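6-carboxyhexanoate--coa ligase (Bacillus subtilis, PDB 5FLG) belongs to the 6-carboxyhexanoate--CoA ligase family and binds phosphoaminophosphonic acid-adenylate ester, pimelic acid and magnesium. Local coordinates at residues A[174-177]-A[178-182]; A[208-211]-A[212-215]; A[234-238]-A[239-243]. All coordinates share one frame; numbering follows the deposited sequence.

Interaction 1. Residues A[174-177]-A[178-182]. With ANP (phosphoaminophosphonic acid-adenylate ester), chain D.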
ATOM      1  N   GLU A 174     -17.383  -6.659 -10.457  1.00 28.91           N
ATOM      2  CA  GLU A 174     -17.095  -5.694  -9.426  1.00 29.75           C
ATOM      3  C   GLU A 174     -18.311  -4.857  -9.071  1.00 27.79           C
ATOM      4  O   GLU A 174     -18.653  -4.743  -7.912  1.00 26.64           O
ATOM      5  CB  GLU A 174     -15.900  -4.813  -9.820  1.00 31.55           C
ATOM      6  CG  GLU A 174     -14.564  -5.558  -9.760  1.00 38.28           C
ATOM      7  CD  GLU A 174     -13.443  -4.954 -10.643  1.00 40.46           C
ATOM      8  OE1 GLU A 174     -13.605  -3.870 -11.256  1.00 41.86           O
ATOM      9  OE2 GLU A 174     -12.373  -5.575 -10.724  1.00 48.71           O
ATOM     10  N   ALA A 175     -19.030  -4.377 -10.076  1.00 26.50           N
ATOM     11  CA  ALA A 175     -20.132  -3.507  -9.834  1.00 26.00           C
ATOM     12  C   ALA A 175     -21.249  -4.264  -9.140  1.00 28.16           C
ATOM     13  O   ALA A 175     -21.922  -3.722  -8.254  1.00 27.91           O
ATOM     14  CB  ALA A 175     -20.628  -2.933 -11.133  1.00 25.36           C
ATOM     15  N   LEU A 176     -21.545  -5.463  -9.637  1.00 27.69           N
ATOM     16  CA  LEU A 176     -22.646  -6.239  -9.076  1.00 30.93           C
ATOM     17  C   LEU A 176     -22.312  -6.702  -7.653  1.00 31.48           C
ATOM     18  O   LEU A 176     -23.202  -6.785  -6.781  1.00 28.83           O
ATOM     19  CB  LEU A 176     -23.043  -7.387 -10.007  1.00 28.13           C
ATOM     20  CG  LEU A 176     -24.278  -8.228  -9.649  1.00 34.08           C
ATOM     21  CD1 LEU A 176     -25.512  -7.387  -9.279  1.00 28.74           C
ATOM     22  CD2 LEU A 176     -24.599  -9.156 -10.803  1.00 33.29           C
ATOM     23  N   ALA A 177     -21.043  -6.997  -7.387  1.00 28.08           N
ATOM     24  CA  ALA A 177     -20.663  -7.338  -6.019  1.00 27.46           C
ATOM     25  C   ALA A 177     -20.899  -6.159  -5.089  1.00 33.01           C
ATOM     26  O   ALA A 177     -21.440  -6.332  -3.959  1.00 25.82           O
ATOM     27  CB  ALA A 177     -19.230  -7.772  -5.931  1.00 29.25           C
ATOM     28  N   LEU A 178     -20.442  -4.980  -5.530  1.00 27.14           N
ATOM     29  CA  LEU A 178     -20.664  -3.758  -4.767  1.00 27.68           C
ATOM     30  C   LEU A 178     -22.142  -3.489  -4.532  1.00 28.41           C
ATOM     31  O   LEU A 178     -22.562  -3.209  -3.412  1.00 24.52           O
ATOM     32  CB  LEU A 178     -20.015  -2.564  -5.476  1.00 26.26           C
ATOM     33  CG  LEU A 178     -20.003  -1.258  -4.681  1.00 28.55           C
ATOM     34  CD1 LEU A 178     -18.889  -0.339  -5.172  1.00 28.05           C
ATOM     35  CD2 LEU A 178     -21.356  -0.568  -4.795  1.00 27.19           C
ATOM     36  N   ALA A 179     -22.902  -3.472  -5.627  1.00 26.28           N
ATOM     37  CA  ALA A 179     -24.277  -3.149  -5.564  1.00 27.75           C
ATOM     38  C   ALA A 179     -25.040  -4.112  -4.686  1.00 30.77           C
ATOM     39  O   ALA A 179     -25.956  -3.692  -4.001  1.00 28.72           O
ATOM     40  CB  ALA A 179     -24.913  -3.066  -6.922  1.00 26.58           C
ATOM     41  N   SER A 180     -24.708  -5.397  -4.758  1.00 26.59           N
ATOM     42  CA  SER A 180     -25.346  -6.366  -3.886  1.00 30.90           C
ATOM     43  C   SER A 180     -25.043  -6.141  -2.399  1.00 31.09           C
ATOM     44  O   SER A 180     -25.930  -6.222  -1.536  1.00 29.66           O
ATOM     45  CB  SER A 180     -24.956  -7.777  -4.313  1.00 29.69           C
ATOM     46  OG  SER A 180     -25.391  -7.999  -5.626  1.00 26.26           O
ATOM     47  N   LYS A 181     -23.786  -5.891  -2.078  1.00 26.27           N
ATOM     48  CA  LYS A 181     -23.465  -5.561  -0.705  1.00 30.30           C
ATOM     49  C   LYS A 181     -24.212  -4.314  -0.250  1.00 32.57           C
ATOM     50  O   LYS A 181     -24.829  -4.306   0.818  1.00 29.53           O
ATOM     51  CB  LYS A 181     -21.976  -5.326  -0.510  1.00 29.49           C
ATOM     52  CG  LYS A 181     -21.694  -4.624   0.804  1.00 29.84           C
ATOM     53  CD  LYS A 181     -20.262  -4.768   1.271  1.00 28.33           C
ATOM     54  CE  LYS A 181     -20.006  -3.794   2.395  1.00 28.91           C
ATOM     55  NZ  LYS A 181     -18.677  -3.959   3.020  1.00 30.71           N
ATOM     56  N   VAL A 182     -24.194  -3.278  -1.088  1.00 33.04           N
ATOM     57  CA  VAL A 182     -24.771  -2.015  -0.716  1.00 33.17           C
ATOM     58  C   VAL A 182     -26.286  -2.158  -0.543  1.00 34.39           C
ATOM     59  O   VAL A 182     -26.854  -1.646   0.411  1.00 33.09           O
ATOM     60  CB  VAL A 182     -24.421  -0.935  -1.739  1.00 29.23           C
ATOM     61  CG1 VAL A 182     -25.229   0.327  -1.495  1.00 29.35           C
ATOM     62  CG2 VAL A 182     -22.936  -0.611  -1.657  1.00 30.24           C
TER
HETATM   63  PG  ANP D 702     -11.681   1.487 -11.796  1.00 34.61           P
HETATM   64  O1G ANP D 702     -10.229   1.114 -11.910  1.00 32.91           O
HETATM   65  O2G ANP D 702     -12.201   2.157 -13.038  1.00 36.24           O
HETATM   66  O3G ANP D 702     -12.599   0.400 -11.337  1.00 29.62           O
HETATM   67  PB  ANP D 702     -13.065   2.961  -9.619  1.00 29.51           P
HETATM   68  O1B ANP D 702     -13.510   1.654  -9.066  1.00 25.35           O
HETATM   69  O2B ANP D 702     -12.661   4.116  -8.781  1.00 29.38           O
HETATM   70  N3B ANP D 702     -11.654   2.686 -10.578  1.00 27.99           N
HETATM   71  PA  ANP D 702     -15.382   2.674 -11.300  1.00 34.05           P
HETATM   72  O1A ANP D 702     -15.640   3.066 -12.681  1.00 28.96           O
HETATM   73  O2A ANP D 702     -15.284   1.240 -10.864  1.00 32.00           O
HETATM   74  O3A ANP D 702     -14.152   3.509 -10.686  1.00 31.40           O
HETATM   75  O5' ANP D 702     -16.611   3.378 -10.452  1.00 27.61           O
HETATM   76  C5' ANP D 702     -17.179   4.581 -10.886  1.00 29.63           C
HETATM   77  C4' ANP D 702     -17.335   5.530  -9.695  1.00 29.70           C
HETATM   78  O4' ANP D 702     -18.103   4.872  -8.679  1.00 29.85           O
HETATM   79  C3' ANP D 702     -15.996   5.890  -9.071  1.00 29.55           C
HETATM   80  O3' ANP D 702     -15.468   7.089  -9.622  1.00 33.47           O
HETATM   81  C2' ANP D 702     -16.357   6.121  -7.633  1.00 30.57           C
HETATM   82  O2' ANP D 702     -16.926   7.426  -7.508  1.00 26.08           O
HETATM   83  C1' ANP D 702     -17.441   5.101  -7.429  1.00 30.02           C
HETATM   84  N9  ANP D 702     -16.843   3.884  -6.868  1.00 32.14           N
HETATM   85  C8  ANP D 702     -16.071   2.938  -7.512  1.00 37.16           C
HETATM   86  N7  ANP D 702     -15.781   1.922  -6.665  1.00 34.41           N
HETATM   87  C5  ANP D 702     -16.337   2.244  -5.457  1.00 27.81           C
HETATM   88  C6  ANP D 702     -16.394   1.662  -4.106  1.00 31.13           C
HETATM   89  N6  ANP D 702     -15.779   0.515  -3.805  1.00 35.14           N
HETATM   90  N1  ANP D 702     -17.093   2.308  -3.147  1.00 27.74           N
HETATM   91  C2  ANP D 702     -17.694   3.477  -3.397  1.00 26.06           C
HETATM   92  N3  ANP D 702     -17.759   4.055  -4.608  1.00 27.49           N
HETATM   93  C4  ANP D 702     -17.012   3.537  -5.612  1.00 28.03           C
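Leu178 begins the second half of this piece of alpha-helix, within helix 170-184, by giving its N-H to Glu174 O over 3.0 Å in a regular i to i+4 bond. Its side chain then leaves the helix for the nucleotide. With CG anti to the backbone N (chi1 -172°), the chain is thrown outward until CD1 comes to rest 3.4 Å from C6 of the phosphoaminophosphonic acid-adenylate ester, nearly straight above the adenine plane. This is an apolar contact, methyl on base, and it fits the place of Leu178 in that ligand's pocket. Ala179 follows with its N bonded to Ala175 O at 2.8 Å. Ala175 and Ala179 both touch Tyr204 of strand 203-207, as does Leu178, and Ala175 also touches the pimelic acid. At Ser180 the pattern doubles. Its backbone N reaches Leu176 O in the usual way, while the hydroxyl folds back along the helix to the same oxygen, 2.8 Å from Ser180 OG to Leu176 O, so two donors grip one carbonyl from opposite faces of its plane. Leu176 CD1 lies beside Ser180 OG at 3.7 Å. Leu79 N is a further partner of OG, linking the helix to a neighbouring loop. The extended side chain of Lys181 runs off to the carbonyls of Ser148, Leu245 and Gln248, while its backbone closes the series with Lys181 N 3.0 Å from Ala177 O.

Interaction 2. Residues A[208-211]-A[212-215]. With PML (pimelic acid), chain C.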
ATOM      1  N   LYS A 208     -33.617  -2.879  -3.761  1.00 32.31           N
ATOM      2  CA  LYS A 208     -33.978  -4.145  -3.149  1.00 32.77           C
ATOM      3  C   LYS A 208     -35.073  -4.752  -3.967  1.00 31.06           C
ATOM      4  O   LYS A 208     -35.039  -5.942  -4.244  1.00 36.66           O
ATOM      5  CB  LYS A 208     -34.462  -3.933  -1.717  1.00 36.53           C
ATOM      6  CG  LYS A 208     -33.366  -3.807  -0.683  1.00 36.18           C
ATOM      7  CD  LYS A 208     -33.973  -3.384   0.660  1.00 40.98           C
ATOM      8  CE  LYS A 208     -32.920  -3.275   1.759  1.00 40.42           C
ATOM      9  NZ  LYS A 208     -32.015  -2.114   1.599  1.00 39.28           N
ATOM     10  N   LYS A 209     -35.951  -3.920  -4.508  1.00 30.33           N
ATOM     11  CA  LYS A 209     -37.056  -4.450  -5.293  1.00 34.62           C
ATOM     12  C   LYS A 209     -36.708  -4.656  -6.751  1.00 36.55           C
ATOM     13  O   LYS A 209     -37.027  -5.693  -7.325  1.00 36.59           O
ATOM     14  CB  LYS A 209     -38.258  -3.553  -5.180  1.00 34.00           C
ATOM     15  CG  LYS A 209     -38.778  -3.543  -3.749  1.00 40.84           C
ATOM     16  CD  LYS A 209     -40.107  -2.815  -3.624  1.00 42.14           C
ATOM     17  CE  LYS A 209     -39.898  -1.329  -3.819  1.00 47.03           C
ATOM     18  NZ  LYS A 209     -38.782  -0.859  -2.950  1.00 54.17           N
ATOM     19  N   MET A 210     -36.174  -3.630  -7.399  1.00 30.96           N
ATOM     20  CA  MET A 210     -35.935  -3.739  -8.820  1.00 32.69           C
ATOM     21  C   MET A 210     -34.696  -4.585  -9.130  1.00 28.61           C
ATOM     22  O   MET A 210     -34.411  -4.871 -10.292  1.00 31.95           O
ATOM     23  CB  MET A 210     -35.799  -2.349  -9.433  1.00 38.29           C
ATOM     24  CG  MET A 210     -34.733  -1.480  -8.787  1.00 38.60           C
ATOM     25  SD  MET A 210     -34.563   0.117  -9.621  1.00 45.69           S
ATOM     26  CE  MET A 210     -33.856   1.075  -8.292  1.00 46.06           C
ATOM     27  N   GLY A 211     -33.902  -4.902  -8.117  1.00 29.96           N
ATOM     28  CA  GLY A 211     -32.599  -5.516  -8.337  1.00 30.85           C
ATOM     29  C   GLY A 211     -31.572  -4.603  -9.012  1.00 32.32           C
ATOM     30  O   GLY A 211     -31.514  -3.397  -8.749  1.00 29.52           O
ATOM     31  N   TYR A 212     -30.798  -5.181  -9.923  1.00 28.90           N
ATOM     32  CA  TYR A 212     -29.698  -4.479 -10.630  1.00 26.31           C
ATOM     33  C   TYR A 212     -30.114  -4.207 -12.061  1.00 28.83           C
ATOM     34  O   TYR A 212     -30.166  -5.120 -12.900  1.00 29.13           O
ATOM     35  CB  TYR A 212     -28.452  -5.344 -10.612  1.00 28.17           C
ATOM     36  CG  TYR A 212     -27.174  -4.733 -11.223  1.00 28.33           C
ATOM     37  CD1 TYR A 212     -26.338  -3.951 -10.447  1.00 27.92           C
ATOM     38  CD2 TYR A 212     -26.672  -5.215 -12.412  1.00 32.09           C
ATOM     39  CE1 TYR A 212     -25.107  -3.538 -10.896  1.00 28.16           C
ATOM     40  CE2 TYR A 212     -25.444  -4.770 -12.919  1.00 33.28           C
ATOM     41  CZ  TYR A 212     -24.668  -3.934 -12.150  1.00 31.81           C
ATOM     42  OH  TYR A 212     -23.488  -3.439 -12.608  1.00 33.11           O
ATOM     43  N   GLN A 213     -30.480  -2.955 -12.322  1.00 26.00           N
ATOM     44  CA  GLN A 213     -31.070  -2.561 -13.579  1.00 25.72           C
ATOM     45  C   GLN A 213     -30.005  -1.870 -14.398  1.00 27.33           C
ATOM     46  O   GLN A 213     -29.698  -0.716 -14.151  1.00 29.00           O
ATOM     47  CB  GLN A 213     -32.247  -1.617 -13.340  1.00 29.28           C
ATOM     48  CG  GLN A 213     -33.445  -2.280 -12.673  1.00 28.05           C
ATOM     49  CD  GLN A 213     -34.290  -3.082 -13.645  1.00 30.78           C
ATOM     50  OE1 GLN A 213     -34.338  -2.802 -14.849  1.00 33.96           O
ATOM     51  NE2 GLN A 213     -34.943  -4.109 -13.132  1.00 30.43           N
ATOM     52  N   ARG A 214     -29.354  -2.617 -15.303  1.00 25.19           N
ATOM     53  CA  ARG A 214     -28.327  -2.028 -16.136  1.00 23.05           C
ATOM     54  C   ARG A 214     -28.967  -1.125 -17.171  1.00 24.30           C
ATOM     55  O   ARG A 214     -29.958  -1.484 -17.769  1.00 29.12           O
ATOM     56  CB  ARG A 214     -27.541  -3.142 -16.861  1.00 28.88           C
ATOM     57  CG  ARG A 214     -26.989  -4.170 -15.927  1.00 30.94           C
ATOM     58  CD  ARG A 214     -26.287  -5.297 -16.656  1.00 34.93           C
ATOM     59  NE  ARG A 214     -25.079  -4.827 -17.297  1.00 34.24           N
ATOM     60  CZ  ARG A 214     -24.784  -5.023 -18.575  1.00 38.16           C
ATOM     61  NH1 ARG A 214     -25.642  -5.623 -19.374  1.00 41.68           N
ATOM     62  NH2 ARG A 214     -23.629  -4.591 -19.059  1.00 37.24           N
ATOM     63  N   ILE A 215     -28.307  -0.018 -17.477  1.00 25.64           N
ATOM     64  CA  ILE A 215     -28.762   0.890 -18.479  1.00 30.33           C
ATOM     65  C   ILE A 215     -27.607   1.158 -19.464  1.00 31.62           C
ATOM     66  O   ILE A 215     -26.553   1.671 -19.084  1.00 32.59           O
ATOM     67  CB  ILE A 215     -29.221   2.198 -17.821  1.00 30.55           C
ATOM     68  CG1 ILE A 215     -30.355   1.908 -16.814  1.00 30.71           C
ATOM     69  CG2 ILE A 215     -29.668   3.172 -18.882  1.00 32.53           C
ATOM     70  CD1 ILE A 215     -30.796   3.100 -15.990  1.00 30.86           C
TER
HETATM   71  C1  PML C 701     -22.303  -2.875 -15.754  1.00 47.65           C
HETATM   72  O11 PML C 701     -23.277  -3.559 -15.298  1.00 33.44           O
HETATM   73  O12 PML C 701     -21.838  -3.106 -16.925  1.00 38.63           O
HETATM   74  C2  PML C 701     -22.006  -1.543 -15.041  1.00 40.91           C
HETATM   75  C3  PML C 701     -20.584  -1.307 -14.557  1.00 43.59           C
HETATM   76  C4  PML C 701     -20.164   0.174 -14.571  1.00 36.86           C
HETATM   77  C5  PML C 701     -19.566   0.681 -13.273  1.00 47.91           C
HETATM   78  C6  PML C 701     -18.253   1.442 -13.431  1.00 46.34           C
HETATM   79  C7  PML C 701     -17.162   0.584 -14.074  1.00 53.70           C
HETATM   80  O71 PML C 701     -16.818  -0.483 -13.514  1.00 55.69           O
HETATM   81  O72 PML C 701     -16.552   1.024 -15.082  1.00 48.81           O
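Gln213 turns back on Met210 across the start of the second strand of a beta-hairpin, in which strands 203-207 and 211-215 run antiparallel and residues 208-210 make the connection. From CB the glutamine chain sets out beside its own backbone N, and CG meets the methionine side chain, 4.0 Å from both Met210 CB and Met210 SD. The chain bends there (chi2 -79°), which swings CD and the amide round toward the Met210 carbonyl. At the tip NE2 gives a nearly straight bond of 3.0 Å to Met210 O, arriving in the carbonyl plane on a lone pair and almost within its own amide plane. The other amide atom, OE1, accepts from Asn84 ND2 at strand 81-84, so bonds to both amide atoms fix the rotation of the group. Gly211, between the two partners, has a positive phi of 68°, part of the turn into the strand.

On the other side of the strand, Tyr212 and Arg214 take hold of one carboxylate of pimelic acid. Tyr212 OH approaches O11 with the oxygen lying near the ring plane, at 2.7 Å. The Arg214 guanidinium presents its edge to both carboxylate oxygens: NH2 bonds O12 at 3.2 Å, and NE gives a second hydrogen bond to O11, 3.0 Å long with an N-H...O angle of 167°.

Interaction 3. Residues A[234-238]-A[239-243]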
ATOM      1  N   GLY A 234     -32.607   6.492   6.742  1.00 64.20           N
ATOM      2  CA  GLY A 234     -32.248   5.959   8.037  1.00 68.80           C
ATOM      3  C   GLY A 234     -32.225   7.047   9.092  1.00 70.30           C
ATOM      4  O   GLY A 234     -31.935   8.207   8.783  1.00 59.08           O
ATOM      5  N   SER A 235     -32.562   6.670  10.329  1.00 70.80           N
ATOM      6  CA  SER A 235     -32.537   7.597  11.462  1.00 67.99           C
ATOM      7  C   SER A 235     -31.158   7.605  12.067  1.00 66.93           C
ATOM      8  O   SER A 235     -30.826   8.490  12.854  1.00 70.77           O
ATOM      9  CB  SER A 235     -33.520   7.177  12.559  1.00 68.65           C
ATOM     10  OG  SER A 235     -34.854   7.168  12.092  1.00 68.61           O
ATOM     11  N   ASN A 236     -30.407   6.534  11.843  1.00 60.53           N
ATOM     12  CA  ASN A 236     -29.247   6.296  12.673  1.00 59.62           C
ATOM     13  C   ASN A 236     -28.122   7.223  12.261  1.00 57.13           C
ATOM     14  O   ASN A 236     -28.219   7.953  11.275  1.00 55.77           O
ATOM     15  CB  ASN A 236     -28.806   4.836  12.601  1.00 71.68           C
ATOM     16  CG  ASN A 236     -29.832   3.890  13.199  1.00 82.63           C
ATOM     17  OD1 ASN A 236     -30.519   4.224  14.167  1.00 84.59           O
ATOM     18  ND2 ASN A 236     -29.950   2.704  12.617  1.00 89.78           N
ATOM     19  N   ASP A 237     -27.051   7.207  13.026  1.00 57.82           N
ATOM     20  CA  ASP A 237     -25.918   8.027  12.687  1.00 60.31           C
ATOM     21  C   ASP A 237     -25.306   7.510  11.390  1.00 58.41           C
ATOM     22  O   ASP A 237     -25.109   6.311  11.222  1.00 52.33           O
ATOM     23  CB  ASP A 237     -24.893   7.965  13.815  1.00 67.86           C
ATOM     24  CG  ASP A 237     -23.681   8.821  13.547  1.00 71.20           C
ATOM     25  OD1 ASP A 237     -23.800  10.062  13.442  1.00 73.63           O
ATOM     26  OD2 ASP A 237     -22.592   8.242  13.455  1.00 90.61           O
ATOM     27  N   VAL A 238     -24.892   8.447  10.550  1.00 55.14           N
ATOM     28  CA  VAL A 238     -24.323   8.146   9.257  1.00 55.21           C
ATOM     29  C   VAL A 238     -23.010   7.383   9.418  1.00 49.11           C
ATOM     30  O   VAL A 238     -22.652   6.582   8.579  1.00 46.42           O
ATOM     31  CB  VAL A 238     -24.113   9.438   8.437  1.00 50.20           C
ATOM     32  CG1 VAL A 238     -22.984  10.266   9.020  1.00 52.16           C
ATOM     33  CG2 VAL A 238     -23.816   9.102   6.978  1.00 56.76           C
ATOM     34  N   ASN A 239     -22.302   7.603  10.514  1.00 54.12           N
ATOM     35  CA  ASN A 239     -21.034   6.917  10.717  1.00 49.87           C
ATOM     36  C   ASN A 239     -21.182   5.418  10.898  1.00 47.83           C
ATOM     37  O   ASN A 239     -20.308   4.658  10.537  1.00 42.66           O
ATOM     38  CB  ASN A 239     -20.300   7.495  11.908  1.00 53.18           C
ATOM     39  CG  ASN A 239     -19.962   8.942  11.705  1.00 56.95           C
ATOM     40  OD1 ASN A 239     -19.113   9.271  10.876  1.00 60.79           O
ATOM     41  ND2 ASN A 239     -20.716   9.824  12.362  1.00 56.82           N
ATOM     42  N   THR A 240     -22.285   4.991  11.488  1.00 41.52           N
ATOM     43  CA  THR A 240     -22.542   3.582  11.621  1.00 44.29           C
ATOM     44  C   THR A 240     -22.715   2.983  10.226  1.00 44.09           C
ATOM     45  O   THR A 240     -22.166   1.934   9.930  1.00 37.61           O
ATOM     46  CB  THR A 240     -23.801   3.357  12.474  1.00 50.65           C
ATOM     47  OG1 THR A 240     -24.946   3.863  11.775  1.00 67.50           O
ATOM     48  CG2 THR A 240     -23.665   4.123  13.794  1.00 47.54           C
ATOM     49  N   TYR A 241     -23.460   3.672   9.364  1.00 43.74           N
ATOM     50  CA  TYR A 241     -23.696   3.171   8.022  1.00 37.19           C
ATOM     51  C   TYR A 241     -22.365   3.093   7.284  1.00 38.77           C
ATOM     52  O   TYR A 241     -22.069   2.084   6.622  1.00 41.76           O
ATOM     53  CB  TYR A 241     -24.680   4.065   7.252  1.00 41.00           C
ATOM     54  CG  TYR A 241     -26.051   4.286   7.907  1.00 44.08           C
ATOM     55  CD1 TYR A 241     -26.602   3.346   8.772  1.00 43.11           C
ATOM     56  CD2 TYR A 241     -26.825   5.393   7.578  1.00 49.64           C
ATOM     57  CE1 TYR A 241     -27.887   3.508   9.291  1.00 47.21           C
ATOM     58  CE2 TYR A 241     -28.097   5.576   8.112  1.00 48.10           C
ATOM     59  CZ  TYR A 241     -28.617   4.638   8.972  1.00 47.84           C
ATOM     60  OH  TYR A 241     -29.920   4.777   9.397  1.00 46.78           O
ATOM     61  N   ILE A 242     -21.554   4.135   7.434  1.00 34.87           N
ATOM     62  CA  ILE A 242     -20.253   4.229   6.758  1.00 39.74           C
ATOM     63  C   ILE A 242     -19.353   3.083   7.201  1.00 43.47           C
ATOM     64  O   ILE A 242     -18.632   2.468   6.399  1.00 39.43           O
ATOM     65  CB  ILE A 242     -19.563   5.591   7.044  1.00 39.37           C
ATOM     66  CG1 ILE A 242     -20.221   6.699   6.222  1.00 42.03           C
ATOM     67  CG2 ILE A 242     -18.073   5.526   6.717  1.00 40.09           C
ATOM     68  CD1 ILE A 242     -19.650   8.072   6.478  1.00 42.07           C
ATOM     69  N   HIS A 243     -19.411   2.772   8.488  1.00 40.47           N
ATOM     70  CA  HIS A 243     -18.566   1.724   9.011  1.00 47.42           C
ATOM     71  C   HIS A 243     -18.981   0.355   8.448  1.00 43.55           C
ATOM     72  O   HIS A 243     -18.133  -0.414   7.989  1.00 36.87           O
ATOM     73  CB  HIS A 243     -18.605   1.739  10.540  1.00 49.57           C
ATOM     74  CG  HIS A 243     -17.747   0.691  11.163  1.00 51.67           C
ATOM     75  ND1 HIS A 243     -18.217  -0.569  11.451  1.00 49.74           N
ATOM     76  CD2 HIS A 243     -16.421   0.676  11.439  1.00 50.75           C
ATOM     77  CE1 HIS A 243     -17.234  -1.295  11.951  1.00 51.27           C
ATOM     78  NE2 HIS A 243     -16.136  -0.561  11.957  1.00 52.02           N
TER
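Thr240 OG1 and Asp237 O make the shortest bond here, 2.5 Å, with the hydroxyl donating in the plane of the carbonyl. The threonine can do this because OG1 sits between its backbone N and carbonyl carbon (chi1 66°), turned back toward the residue three places earlier. Thr240 N also points to Asp237 O, but that bond is weak. Asn236 N donates to the hydroxyl of Tyr241 over 3.1 Å, somewhat bent at 146°, and this ties the end of the tyrosine ring to the backbone of the incoming loop. On the carboxylate of Asp237, OD2 receives Asn239 ND2 and, weakly, Asn239 N; the exact place of OD2 is less sure than that of its neighbours.

The bonds of Asp237 mark the start of helix 238-247, with this residue as the N-cap and its side chain accepting, through that weak bond, from the helix's early N-H at Asn239. A negative group here probably gains from the helix's N-terminal end. The first full turn of helix is then sealed by Ile242 N on Val238 O at 2.9 Å.

Around this polar start lies the packing. Asp237 O sits 4.0 Å above the plane of the Tyr241 ring, over its centre, while the phenol end crosses Asn236 at about a right angle, with Asn236 CB 3.4 Å from Tyr241 OH. Gly234 passes very close to the same hydroxyl. Beyond the two segments the Tyr241 ring meets that of His185 at a steep angle. Val238 and Ile242 pack side by side: Val238 CG2 and Ile242 CD1 are 4.3 Å apart, and both residues rest on Leu128 of strand 127-130, with Met137 touching Val238 and Val145 touching Ile242.

Interactions 1 and 2 belong to one neighbourhood and touch directly. Tyr212 of the hairpin strand lies against Ala175, Leu176 and Ala179 of helix 170-184, so the helix covers the sheet just where pimelic acid binds, and Leu178, on the same stretch of helix, reaches the nucleotide. Interaction 1 is buried and relies on helical backbone bonds and small or apolar side chains; interaction 2, partly buried, sets a hydrogen bond from a glutamine amide on one side of its strand and an anion-binding pair on the other. Interaction 3 stands apart at the surface, its centre about 19 Å from that of interaction 1, and its chemistry is helix capping by exposed polar residues above an apolar underside facing strand 127-130.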